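Local structure of YycN protein (Bacillus subtilis, 1ON0) at residues L76-E81 and Q87-Y92. The protein is probably an acyltransferase of the GNAT family, thought to move an acyl group, such as acetyl, onto an acceptor that is not known. Numbering follows the deposited sequence.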
loop_
_atom_site.group_PDB
_atom_site.type_symbol
_atom_site.label_atom_id
_atom_site.label_comp_id
_atom_site.label_asym_id
_atom_site.label_seq_id
_atom_site.Cartn_x
_atom_site.Cartn_y
_atom_site.Cartn_z
ATOM N N LEU B 76 4.074 -4.046 19.020
ATOM C CA LEU B 76 2.822 -3.597 19.613
ATOM C C LEU B 76 2.915 -3.930 21.091
ATOM O O LEU B 76 3.160 -5.071 21.456
ATOM C CB LEU B 76 1.654 -4.353 18.992
ATOM C CG LEU B 76 0.254 -3.741 19.037
ATOM C CD1 LEU B 76 -0.737 -4.871 19.254
ATOM C CD2 LEU B 76 0.123 -2.688 20.131
ATOM N N TRP B 77 2.732 -2.936 21.940
ATOM C CA TRP B 77 2.798 -3.162 23.367
ATOM C C TRP B 77 1.597 -2.539 24.043
ATOM O O TRP B 77 1.418 -1.328 23.994
ATOM C CB TRP B 77 4.110 -2.580 23.922
ATOM C CG TRP B 77 4.161 -2.403 25.413
ATOM C CD1 TRP B 77 3.347 -2.986 26.339
ATOM C CD2 TRP B 77 5.092 -1.605 26.146
ATOM N NE1 TRP B 77 3.706 -2.603 27.597
ATOM C CE2 TRP B 77 4.778 -1.753 27.517
ATOM C CE3 TRP B 77 6.172 -0.782 25.784
ATOM C CZ2 TRP B 77 5.499 -1.099 28.532
ATOM C CZ3 TRP B 77 6.890 -0.136 26.793
ATOM C CH2 TRP B 77 6.549 -0.301 28.150
ATOM N N ILE B 78 0.755 -3.367 24.656
ATOM C CA ILE B 78 -0.410 -2.840 25.352
ATOM C C ILE B 78 -0.432 -3.285 26.801
ATOM O O ILE B 78 0.174 -4.292 27.172
ATOM C CB ILE B 78 -1.752 -3.267 24.703
ATOM C CG1 ILE B 78 -2.072 -4.715 25.042
ATOM C CG2 ILE B 78 -1.686 -3.064 23.202
ATOM C CD1 ILE B 78 -3.434 -5.162 24.545
ATOM N N HIS B 79 -1.139 -2.517 27.611
ATOM C CA HIS B 79 -1.284 -2.802 29.032
ATOM C C HIS B 79 -2.758 -2.957 29.328
ATOM O O HIS B 79 -3.567 -2.162 28.856
ATOM C CB HIS B 79 -0.750 -1.641 29.856
ATOM C CG HIS B 79 -1.040 -1.751 31.320
ATOM N ND1 HIS B 79 -0.532 -2.761 32.103
ATOM C CD2 HIS B 79 -1.753 -0.950 32.147
ATOM C CE1 HIS B 79 -0.913 -2.576 33.356
ATOM N NE2 HIS B 79 -1.653 -1.486 33.409
ATOM N N ALA B 80 -3.109 -3.965 30.116
ATOM C CA ALA B 80 -4.502 -4.193 30.483
ATOM C C ALA B 80 -4.685 -4.092 31.995
ATOM O O ALA B 80 -4.797 -5.108 32.667
ATOM C CB ALA B 80 -4.946 -5.575 29.998
ATOM N N GLU B 81 -4.722 -2.873 32.528
ATOM C CA GLU B 81 -4.871 -2.663 33.974
ATOM C C GLU B 81 -5.764 -3.682 34.682
ATOM O O GLU B 81 -6.634 -4.306 34.068
ATOM C CB GLU B 81 -5.389 -1.249 34.262
ATOM C CG GLU B 81 -4.291 -0.225 34.523
ATOM C CD GLU B 81 -4.426 1.020 33.661
ATOM O OE1 GLU B 81 -3.684 1.992 33.905
ATOM O OE2 GLU B 81 -5.268 1.027 32.740
ATOM N N GLN B 87 -12.823 -2.115 31.084
ATOM C CA GLN B 87 -12.027 -3.147 30.422
ATOM C C GLN B 87 -11.111 -2.483 29.388
ATOM O O GLN B 87 -10.871 -3.019 28.306
ATOM C CB GLN B 87 -12.961 -4.163 29.740
ATOM C CG GLN B 87 -12.426 -5.605 29.656
ATOM C CD GLN B 87 -12.717 -6.462 30.897
ATOM O OE1 GLN B 87 -13.871 -6.625 31.307
ATOM N NE2 GLN B 87 -11.666 -7.031 31.479
ATOM N N GLU B 88 -10.600 -1.306 29.731
ATOM C CA GLU B 88 -9.734 -0.578 28.829
ATOM C C GLU B 88 -8.311 -1.120 28.903
ATOM O O GLU B 88 -7.952 -1.836 29.835
ATOM C CB GLU B 88 -9.749 0.911 29.183
ATOM C CG GLU B 88 -9.367 1.848 28.037
ATOM C CD GLU B 88 -9.572 3.319 28.378
ATOM O OE1 GLU B 88 -9.579 4.159 27.449
ATOM O OE2 GLU B 88 -9.719 3.634 29.574
ATOM N N ALA B 89 -7.512 -0.805 27.894
ATOM C CA ALA B 89 -6.118 -1.228 27.858
ATOM C C ALA B 89 -5.382 -0.089 27.186
ATOM O O ALA B 89 -5.881 0.506 26.234
ATOM C CB ALA B 89 -5.962 -2.512 27.061
ATOM N N PHE B 90 -4.205 0.234 27.700
ATOM C CA PHE B 90 -3.423 1.313 27.143
ATOM C C PHE B 90 -2.387 0.794 26.172
ATOM O O PHE B 90 -1.758 -0.247 26.403
ATOM C CB PHE B 90 -2.726 2.097 28.256
ATOM C CG PHE B 90 -2.029 3.360 27.781
ATOM C CD1 PHE B 90 -0.645 3.408 27.661
ATOM C CD2 PHE B 90 -2.760 4.498 27.481
ATOM C CE1 PHE B 90 0.013 4.575 27.265
ATOM C CE2 PHE B 90 -2.123 5.673 27.082
ATOM C CZ PHE B 90 -0.731 5.705 26.972
ATOM N N ILE B 91 -2.210 1.535 25.086
ATOM C CA ILE B 91 -1.229 1.183 24.077
ATOM C C ILE B 91 0.043 1.980 24.355
ATOM O O ILE B 91 0.179 3.132 23.926
ATOM C CB ILE B 91 -1.744 1.526 22.677
ATOM C CG1 ILE B 91 -3.016 0.714 22.392
ATOM C CG2 ILE B 91 -0.676 1.207 21.638
ATOM C CD1 ILE B 91 -3.787 1.166 21.185
ATOM N N TYR B 92 0.977 1.373 25.078
ATOM C CA TYR B 92 2.227 2.053 25.380
ATOM C C TYR B 92 3.046 2.260 24.122
ATOM O O TYR B 92 3.741 3.256 23.999
ATOM C CB TYR B 92 3.050 1.264 26.422
ATOM C CG TYR B 92 2.679 1.588 27.856
ATOM C CD1 TYR B 92 2.912 2.855 28.375
ATOM C CD2 TYR B 92 2.002 0.669 28.653
ATOM C CE1 TYR B 92 2.464 3.212 29.638
ATOM C CE2 TYR B 92 1.554 1.018 29.925
ATOM C CZ TYR B 92 1.779 2.293 30.406
ATOM O OH TYR B 92 1.263 2.694 31.620
#
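W77 and Y92 meet on one face of the antiparallel hairpin formed by strands 72-79 and 88-96, neighbours in the central sheet of this GNAT-type fold. Outward from its backbone, Y92 first sets CB squarely over the six-membered ring of W77, a CH-pi contact 3.6 Å from the ring centroid and 15° off the normal. With chi1 at -86°, CG swings anti to the carbonyl carbon, and the ring heads across the indole toward H79; CG lies over the CE2-CZ2 bond, and the two ring planes open at 37°, an oblique pairing. CD2 then passes 3.8 Å from W77 NE1, and CE2 comes to 3.5 Å from H79 CB, which approaches the tyrosine ring at its edge. F90 adds its own cover, setting CD1 over the centre of one Y92 face. The polar edge of W77 is satisfied by H60, whose ND1 is hydrogen-bonded to NE1 and whose ring also meets that of H79. Replacing W77 by an alanine is likely to leave Y92 CB without the aromatic face it rests on and H60 ND1 without its indole partner.

On the other face, I78 CG2 packs against I91 CG1 at 4.1 Å, and L76 and I91 both touch L113 of helix 105-119, joining the hairpin to that helix. Between the faces, H79 and F90 form a hydrogen-bonded pair. H79 N reaches F90 O at 2.6 Å, lying in the carbonyl plane, while I78 CA brings a CA-H...O contact of 3.1 Å to that same F90 O.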